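Local coordinates for protein N-acetylglucosaminidase (Ostrinia furnacalis, PDB 3NSN) that hydrolyses single beta-linked N-acetylglucosamine units from the non-reducing ends of chitooligosaccharides, with a preference for shorter chains, at residues L194-N199 against W223-S228; N199-E204 against A499-E504. All coordinates share one frame; numbering follows the deposited sequence.

Contact 1. Residues L194-N199 against W223-S228. With TMX (2-deoxy-2-(trimethylammonio)-beta-D-glucopyranose), chain B.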
loop_
_atom_site.group_PDB
_atom_site.type_symbol
_atom_site.label_atom_id
_atom_site.label_comp_id
_atom_site.label_asym_id
_atom_site.label_seq_id
_atom_site.Cartn_x
_atom_site.Cartn_y
_atom_site.Cartn_z
ATOM N N LEU A 194 13.652 -8.980 -3.957
ATOM C CA LEU A 194 13.394 -7.575 -4.067
ATOM C C LEU A 194 14.083 -6.939 -5.254
ATOM O O LEU A 194 15.257 -6.970 -5.370
ATOM C CB LEU A 194 13.854 -6.889 -2.813
ATOM C CG LEU A 194 13.472 -5.446 -2.738
ATOM C CD1 LEU A 194 11.989 -5.377 -2.726
ATOM C CD2 LEU A 194 14.044 -4.850 -1.524
ATOM N N ASP A 195 13.301 -6.351 -6.121
ATOM C CA ASP A 195 13.827 -5.750 -7.300
ATOM C C ASP A 195 14.103 -4.275 -7.044
ATOM O O ASP A 195 13.233 -3.463 -6.858
ATOM C CB ASP A 195 12.907 -6.044 -8.465
ATOM C CG ASP A 195 13.122 -5.155 -9.651
ATOM O OD1 ASP A 195 12.320 -5.191 -10.526
ATOM O OD2 ASP A 195 14.068 -4.427 -9.745
ATOM N N THR A 196 15.362 -3.949 -6.987
ATOM C CA THR A 196 15.719 -2.581 -6.693
ATOM C C THR A 196 16.225 -1.793 -7.874
ATOM O O THR A 196 16.883 -0.818 -7.679
ATOM C CB THR A 196 16.664 -2.441 -5.456
ATOM O OG1 THR A 196 17.943 -2.971 -5.730
ATOM C CG2 THR A 196 16.130 -3.136 -4.288
ATOM N N ALA A 197 15.948 -2.263 -9.075
ATOM C CA ALA A 197 16.425 -1.660 -10.303
ATOM C C ALA A 197 15.331 -0.989 -11.116
ATOM O O ALA A 197 15.523 0.009 -11.721
ATOM C CB ALA A 197 17.175 -2.685 -11.119
ATOM N N ARG A 198 14.165 -1.595 -11.091
ATOM C CA ARG A 198 12.975 -1.052 -11.679
ATOM C C ARG A 198 12.460 0.186 -10.967
ATOM O O ARG A 198 11.811 0.951 -11.538
ATOM C CB ARG A 198 11.918 -2.127 -11.928
ATOM C CG ARG A 198 12.060 -2.815 -13.269
ATOM C CD ARG A 198 13.303 -3.691 -13.422
ATOM N NE ARG A 198 13.196 -4.589 -14.547
ATOM C CZ ARG A 198 12.738 -5.834 -14.491
ATOM N NH1 ARG A 198 12.404 -6.384 -13.350
ATOM N NH2 ARG A 198 12.656 -6.532 -15.587
ATOM N N ASN A 199 12.713 0.272 -9.684
ATOM C CA ASN A 199 12.507 1.430 -8.865
ATOM C C ASN A 199 13.463 1.294 -7.673
ATOM O O ASN A 199 13.802 0.194 -7.281
ATOM C CB ASN A 199 11.039 1.582 -8.436
ATOM C CG ASN A 199 10.188 2.348 -9.423
ATOM O OD1 ASN A 199 10.470 3.466 -9.749
ATOM N ND2 ASN A 199 9.146 1.766 -9.849
ATOM N N TRP A 223 18.451 -9.978 -3.493
ATOM C CA TRP A 223 18.577 -8.624 -3.975
ATOM C C TRP A 223 18.915 -8.574 -5.476
ATOM O O TRP A 223 20.014 -8.695 -5.876
ATOM C CB TRP A 223 19.620 -7.872 -3.150
ATOM C CG TRP A 223 19.593 -6.352 -3.108
ATOM C CD1 TRP A 223 18.981 -5.513 -3.962
ATOM C CD2 TRP A 223 20.277 -5.512 -2.178
ATOM N NE1 TRP A 223 19.209 -4.257 -3.629
ATOM C CE2 TRP A 223 19.993 -4.210 -2.526
ATOM C CE3 TRP A 223 21.058 -5.744 -1.058
ATOM C CZ2 TRP A 223 20.481 -3.137 -1.823
ATOM C CZ3 TRP A 223 21.530 -4.689 -0.371
ATOM C CH2 TRP A 223 21.254 -3.403 -0.759
ATOM N N HIS A 224 17.890 -8.342 -6.255
ATOM C CA HIS A 224 17.954 -8.160 -7.661
ATOM C C HIS A 224 18.269 -6.704 -7.879
ATOM O O HIS A 224 17.429 -5.886 -8.092
ATOM C CB HIS A 224 16.638 -8.542 -8.249
ATOM C CG HIS A 224 16.567 -8.410 -9.725
ATOM N ND1 HIS A 224 16.806 -9.453 -10.562
ATOM C CD2 HIS A 224 16.240 -7.372 -10.509
ATOM C CE1 HIS A 224 16.647 -9.069 -11.803
ATOM N NE2 HIS A 224 16.283 -7.814 -11.801
ATOM N N ILE A 225 19.537 -6.415 -7.773
ATOM C CA ILE A 225 20.061 -5.082 -7.735
ATOM C C ILE A 225 20.321 -4.394 -9.059
ATOM O O ILE A 225 20.597 -3.274 -9.057
ATOM C CB ILE A 225 21.290 -5.070 -6.855
ATOM C CG1 ILE A 225 21.569 -3.676 -6.364
ATOM C CG2 ILE A 225 22.469 -5.688 -7.540
ATOM C CD1 ILE A 225 22.430 -3.647 -5.278
ATOM N N THR A 226 20.210 -5.085 -10.171
ATOM C CA THR A 226 20.396 -4.523 -11.505
ATOM C C THR A 226 19.402 -5.011 -12.519
ATOM O O THR A 226 18.877 -6.089 -12.428
ATOM C CB THR A 226 21.808 -4.759 -12.100
ATOM O OG1 THR A 226 22.112 -6.144 -12.129
ATOM C CG2 THR A 226 22.822 -4.043 -11.305
ATOM N N ASP A 227 19.141 -4.164 -13.481
ATOM C CA ASP A 227 18.312 -4.464 -14.619
ATOM C C ASP A 227 18.585 -3.438 -15.690
ATOM O O ASP A 227 19.456 -2.665 -15.567
ATOM C CB ASP A 227 16.824 -4.558 -14.294
ATOM C CG ASP A 227 16.134 -5.692 -15.016
ATOM O OD1 ASP A 227 15.831 -5.588 -16.211
ATOM O OD2 ASP A 227 15.827 -6.668 -14.374
ATOM N N SER A 228 17.804 -3.477 -16.736
ATOM C CA SER A 228 17.925 -2.555 -17.850
ATOM C C SER A 228 17.630 -1.085 -17.502
ATOM O O SER A 228 18.232 -0.199 -18.031
ATOM C CB SER A 228 17.112 -3.050 -19.034
ATOM O OG SER A 228 15.752 -3.053 -18.783
HETATM C C1 TMX B . 8.930 -11.169 -16.028
HETATM C C2 TMX B . 10.467 -11.131 -15.703
HETATM N N2 TMX B . 11.026 -12.425 -15.180
HETATM C C3 TMX B . 10.842 -9.874 -14.843
HETATM O O3 TMX B . 11.895 -9.133 -15.488
HETATM C C4 TMX B . 9.648 -8.947 -14.603
HETATM O O4 TMX B . 10.053 -7.906 -13.703
HETATM C C5 TMX B . 8.485 -9.750 -14.004
HETATM O O5 TMX B . 8.080 -10.857 -14.872
HETATM C C6 TMX B . 7.272 -8.859 -13.753
HETATM O O6 TMX B . 6.288 -9.611 -13.031
HETATM C C7 TMX B . 10.980 -13.473 -16.207
HETATM C C8 TMX B . 10.325 -12.958 -14.000
HETATM C C9 TMX B . 12.446 -12.282 -14.810
HETATM O O HOH W 1 13.711 -4.938 -17.927
#
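Arg-198 stacks its guanidinium on the carboxylate of Asp-227, the two planes 22° apart. OD2 of Asp-227 lies over the centre of the group, and NE of Arg-198 makes a salt bridge to OD1 of Asp-227 at 3.3 Å. The sugar is met at the edge of the guanidinium, which it shares with Asp-195 and a water. NH2 of Arg-198 gives a nearly straight hydrogen bond to O3 of the bound TMX at 2.7 Å, and NH1 adds a weak one to O4. A water bridges NH2 of Arg-198, OD1 of Asp-227 and OG of Ser-228.

The second shell fixes this pair. NH1 of Arg-198 forms a salt bridge in the guanidinium plane to OD1 of Asp-195, 3.1 Å away. OD2 of Asp-195 accepts from the backbone N of Ala-197, closing an Asx turn, and from that of Arg-198, an Asx motif. With an alanine at Arg-198, Asp-195 and Asp-227 would probably lack a shared positive mate and the sugar O3 this donor. NE2 of His-224 donates a hydrogen bond to OD2 of Asp-227 at 2.9 Å, in the ring plane and on the anti lone pair. Asp-227 OD1 also accepts from His-281; Asp-227 and His-281 are probably both part of the charge relay system.

Farther from the sugar, Trp-223 NE1 donates to Thr-196 OG1 at 2.8 Å. Thr-196 OG1 is placed between its backbone N and carbonyl carbon (chi1 68°), which turns it to the indole edge. Thr-196 N to His-224 O and His-224 N to Leu-194 O are parallel-strand backbone bonds. They join strands 189-195 and 220-224, the first two of the TIM barrel, linked as a beta-alpha-beta unit by helix 203-215, whose Ile-206 packs on Leu-194 and Trp-223.

Contact 2. Residues N199-E204 against A499-E504. With TMX (2-deoxy-2-(trimethylammonio)-beta-D-glucopyranose), chain B.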
loop_
_atom_site.group_PDB
_atom_site.type_symbol
_atom_site.label_atom_id
_atom_site.label_comp_id
_atom_site.label_asym_id
_atom_site.label_seq_id
_atom_site.Cartn_x
_atom_site.Cartn_y
_atom_site.Cartn_z
ATOM N N ASN A 199 12.713 0.272 -9.684
ATOM C CA ASN A 199 12.507 1.430 -8.865
ATOM C C ASN A 199 13.463 1.294 -7.673
ATOM O O ASN A 199 13.802 0.194 -7.281
ATOM C CB ASN A 199 11.039 1.582 -8.436
ATOM C CG ASN A 199 10.188 2.348 -9.423
ATOM O OD1 ASN A 199 10.470 3.466 -9.749
ATOM N ND2 ASN A 199 9.146 1.766 -9.849
ATOM N N TYR A 200 13.936 2.405 -7.161
ATOM C CA TYR A 200 14.804 2.441 -6.010
ATOM C C TYR A 200 14.089 2.230 -4.665
ATOM O O TYR A 200 12.997 2.649 -4.462
ATOM C CB TYR A 200 15.617 3.723 -5.989
ATOM C CG TYR A 200 16.676 3.817 -4.945
ATOM C CD1 TYR A 200 16.447 4.487 -3.801
ATOM C CD2 TYR A 200 17.891 3.231 -5.100
ATOM C CE1 TYR A 200 17.346 4.601 -2.888
ATOM C CE2 TYR A 200 18.815 3.349 -4.172
ATOM C CZ TYR A 200 18.534 4.021 -3.048
ATOM O OH TYR A 200 19.432 4.153 -2.112
ATOM N N TYR A 201 14.753 1.568 -3.762
ATOM C CA TYR A 201 14.271 1.367 -2.433
ATOM C C TYR A 201 15.267 1.904 -1.453
ATOM O O TYR A 201 16.402 1.576 -1.495
ATOM C CB TYR A 201 14.023 -0.113 -2.159
ATOM C CG TYR A 201 12.843 -0.731 -2.851
ATOM C CD1 TYR A 201 11.714 -1.093 -2.162
ATOM C CD2 TYR A 201 12.873 -0.975 -4.205
ATOM C CE1 TYR A 201 10.680 -1.654 -2.787
ATOM C CE2 TYR A 201 11.832 -1.503 -4.837
ATOM C CZ TYR A 201 10.733 -1.863 -4.136
ATOM O OH TYR A 201 9.731 -2.433 -4.784
ATOM N N SER A 202 14.805 2.709 -0.536
ATOM C CA SER A 202 15.686 3.313 0.418
ATOM C C SER A 202 16.326 2.240 1.253
ATOM O O SER A 202 15.710 1.268 1.523
ATOM C CB SER A 202 14.951 4.285 1.314
ATOM O OG SER A 202 14.126 3.634 2.172
ATOM N N ILE A 203 17.543 2.431 1.692
ATOM C CA ILE A 203 18.096 1.404 2.520
ATOM C C ILE A 203 17.357 1.177 3.852
ATOM O O ILE A 203 17.390 0.099 4.372
ATOM C CB ILE A 203 19.637 1.390 2.603
ATOM C CG1 ILE A 203 20.121 1.840 3.913
ATOM C CG2 ILE A 203 20.272 2.191 1.521
ATOM C CD1 ILE A 203 20.385 0.799 4.711
ATOM N N GLU A 204 16.687 2.189 4.378
ATOM C CA GLU A 204 15.900 2.061 5.587
ATOM C C GLU A 204 14.753 1.078 5.348
ATOM O O GLU A 204 14.485 0.259 6.144
ATOM C CB GLU A 204 15.396 3.422 6.060
ATOM C CG GLU A 204 14.106 3.412 6.817
ATOM C CD GLU A 204 13.567 4.803 7.246
ATOM O OE1 GLU A 204 13.037 4.894 8.355
ATOM O OE2 GLU A 204 13.643 5.784 6.489
ATOM N N ALA A 499 9.022 -15.491 -2.466
ATOM C CA ALA A 499 8.079 -14.505 -2.941
ATOM C C ALA A 499 8.757 -13.440 -3.771
ATOM O O ALA A 499 9.712 -12.891 -3.378
ATOM C CB ALA A 499 7.395 -13.871 -1.832
ATOM N N ALA A 500 8.216 -13.141 -4.912
ATOM C CA ALA A 500 8.822 -12.159 -5.772
ATOM C C ALA A 500 8.130 -10.817 -5.831
ATOM O O ALA A 500 7.008 -10.732 -6.149
ATOM C CB ALA A 500 8.973 -12.696 -7.123
ATOM N N LEU A 501 8.858 -9.778 -5.531
ATOM C CA LEU A 501 8.392 -8.436 -5.742
ATOM C C LEU A 501 9.241 -7.729 -6.776
ATOM O O LEU A 501 10.256 -7.127 -6.491
ATOM C CB LEU A 501 8.381 -7.685 -4.434
ATOM C CG LEU A 501 7.971 -6.244 -4.403
ATOM C CD1 LEU A 501 6.699 -6.073 -5.032
ATOM C CD2 LEU A 501 7.942 -5.776 -3.003
ATOM N N TRP A 502 8.800 -7.831 -8.000
ATOM C CA TRP A 502 9.332 -7.076 -9.091
ATOM C C TRP A 502 8.756 -5.651 -8.907
ATOM O O TRP A 502 7.699 -5.478 -8.397
ATOM C CB TRP A 502 8.930 -7.702 -10.385
ATOM C CG TRP A 502 9.405 -9.063 -10.522
ATOM C CD1 TRP A 502 8.692 -10.137 -10.420
ATOM C CD2 TRP A 502 10.722 -9.480 -10.809
ATOM N NE1 TRP A 502 9.434 -11.223 -10.556
ATOM C CE2 TRP A 502 10.705 -10.851 -10.826
ATOM C CE3 TRP A 502 11.919 -8.826 -11.043
ATOM C CZ2 TRP A 502 11.833 -11.606 -11.100
ATOM C CZ3 TRP A 502 13.034 -9.559 -11.277
ATOM C CH2 TRP A 502 12.992 -10.931 -11.323
ATOM N N SER A 503 9.509 -4.673 -9.328
ATOM C CA SER A 503 9.255 -3.321 -8.972
ATOM C C SER A 503 8.853 -2.301 -10.025
ATOM O O SER A 503 9.000 -1.139 -9.832
ATOM C CB SER A 503 10.398 -2.837 -8.124
ATOM O OG SER A 503 10.603 -3.655 -7.051
ATOM N N GLU A 504 8.331 -2.780 -11.119
ATOM C CA GLU A 504 7.881 -1.928 -12.165
ATOM C C GLU A 504 6.839 -1.012 -11.566
ATOM O O GLU A 504 6.734 0.077 -11.949
ATOM C CB GLU A 504 7.316 -2.718 -13.324
ATOM C CG GLU A 504 8.346 -3.431 -14.164
ATOM C CD GLU A 504 8.647 -4.854 -13.729
ATOM O OE1 GLU A 504 8.394 -5.219 -12.628
ATOM O OE2 GLU A 504 9.194 -5.573 -14.506
HETATM C C1 TMX B . 8.930 -11.169 -16.028
HETATM C C2 TMX B . 10.467 -11.131 -15.703
HETATM N N2 TMX B . 11.026 -12.425 -15.180
HETATM C C3 TMX B . 10.842 -9.874 -14.843
HETATM O O3 TMX B . 11.895 -9.133 -15.488
HETATM C C4 TMX B . 9.648 -8.947 -14.603
HETATM O O4 TMX B . 10.053 -7.906 -13.703
HETATM C C5 TMX B . 8.485 -9.750 -14.004
HETATM O O5 TMX B . 8.080 -10.857 -14.872
HETATM C C6 TMX B . 7.272 -8.859 -13.753
HETATM O O6 TMX B . 6.288 -9.611 -13.031
HETATM C C7 TMX B . 10.980 -13.473 -16.207
HETATM C C8 TMX B . 10.325 -12.958 -14.000
HETATM C C9 TMX B . 12.446 -12.282 -14.810
#
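Tyr-201 and Ser-503 form the tight part of this contact. Tyr-201 OH and Ser-503 OG are 2.7 Å apart. Ser-503 approaches at the edge of the phenol ring, near its plane, with CB of Ser-503 3.4 Å from OH of Tyr-201. The serine OG lies anti to its own carbonyl carbon (chi1 -54°), on the side facing the tyrosine. Ser-503 OG also bonds the backbone O of Asp-195, its strongest polar partner, and Tyr-201 OH also bonds Ser-506 OG. These polar groups are buried, and the bonds tie the end of strand 189-195 and its loop to the loop after strand 494-501.

A second bond holds the backbone of the same serine. ND2 of Asn-199 donates to Ser-503 O at 2.9 Å, nearly in line with the C=O bond. The oxygen lies 20° out of the plane of the Asn-199 amide, and the N-H...O angle is 151°. Asn-199 OD1 accepts from the backbone N of Glu-561 of the second subunit, so this amide joins the loop to the dimer partner.

Elsewhere the contact is looser. CD2 of Leu-501 comes only to 4.2 Å from OH of Tyr-201. Ser-202, Ile-203 and Glu-204 run off toward the surface, with Glu-204 exposed.

The sugar site lies beyond the 502-504 turn. TMX meets one face of the Trp-502 indole, with O4 3.0 Å above the ring plane toward the rim and C5 over the same face. The sugar O4 donates to Glu-504 OE2 at 2.6 Å.

Ser-202 is the N-cap of helix 203-215, so the loop of Asn-199 and Tyr-201 leads from strand 189-195 into that helix. Residues 502-504 follow strand 494-501, the last barrel strand, which pairs with 189-195 and closes the barrel. Helix 511-515 packs on Leu-501 and Tyr-201.

Contacts 1 and 2 lie side by side in the catalytic domain, their centres about 7 Å apart. They share Asn-199. Along the chain the order is 194-199, 199-204, 223-228, then 499-504, so the two alternate. Strand 189-195 has strand 220-224 on one side and strand 494-501 on the other. Contact 1 thus joins the first barrel strand to the second, and contact 2 meets it where the eighth closes the ring. The backbone N of Asp-195 probably bonds Leu-501 O across this seam. Both contacts reach the TMX sugar and the second subunit, so the C-terminal end of the barrel here serves both the sugar site and the dimer interface.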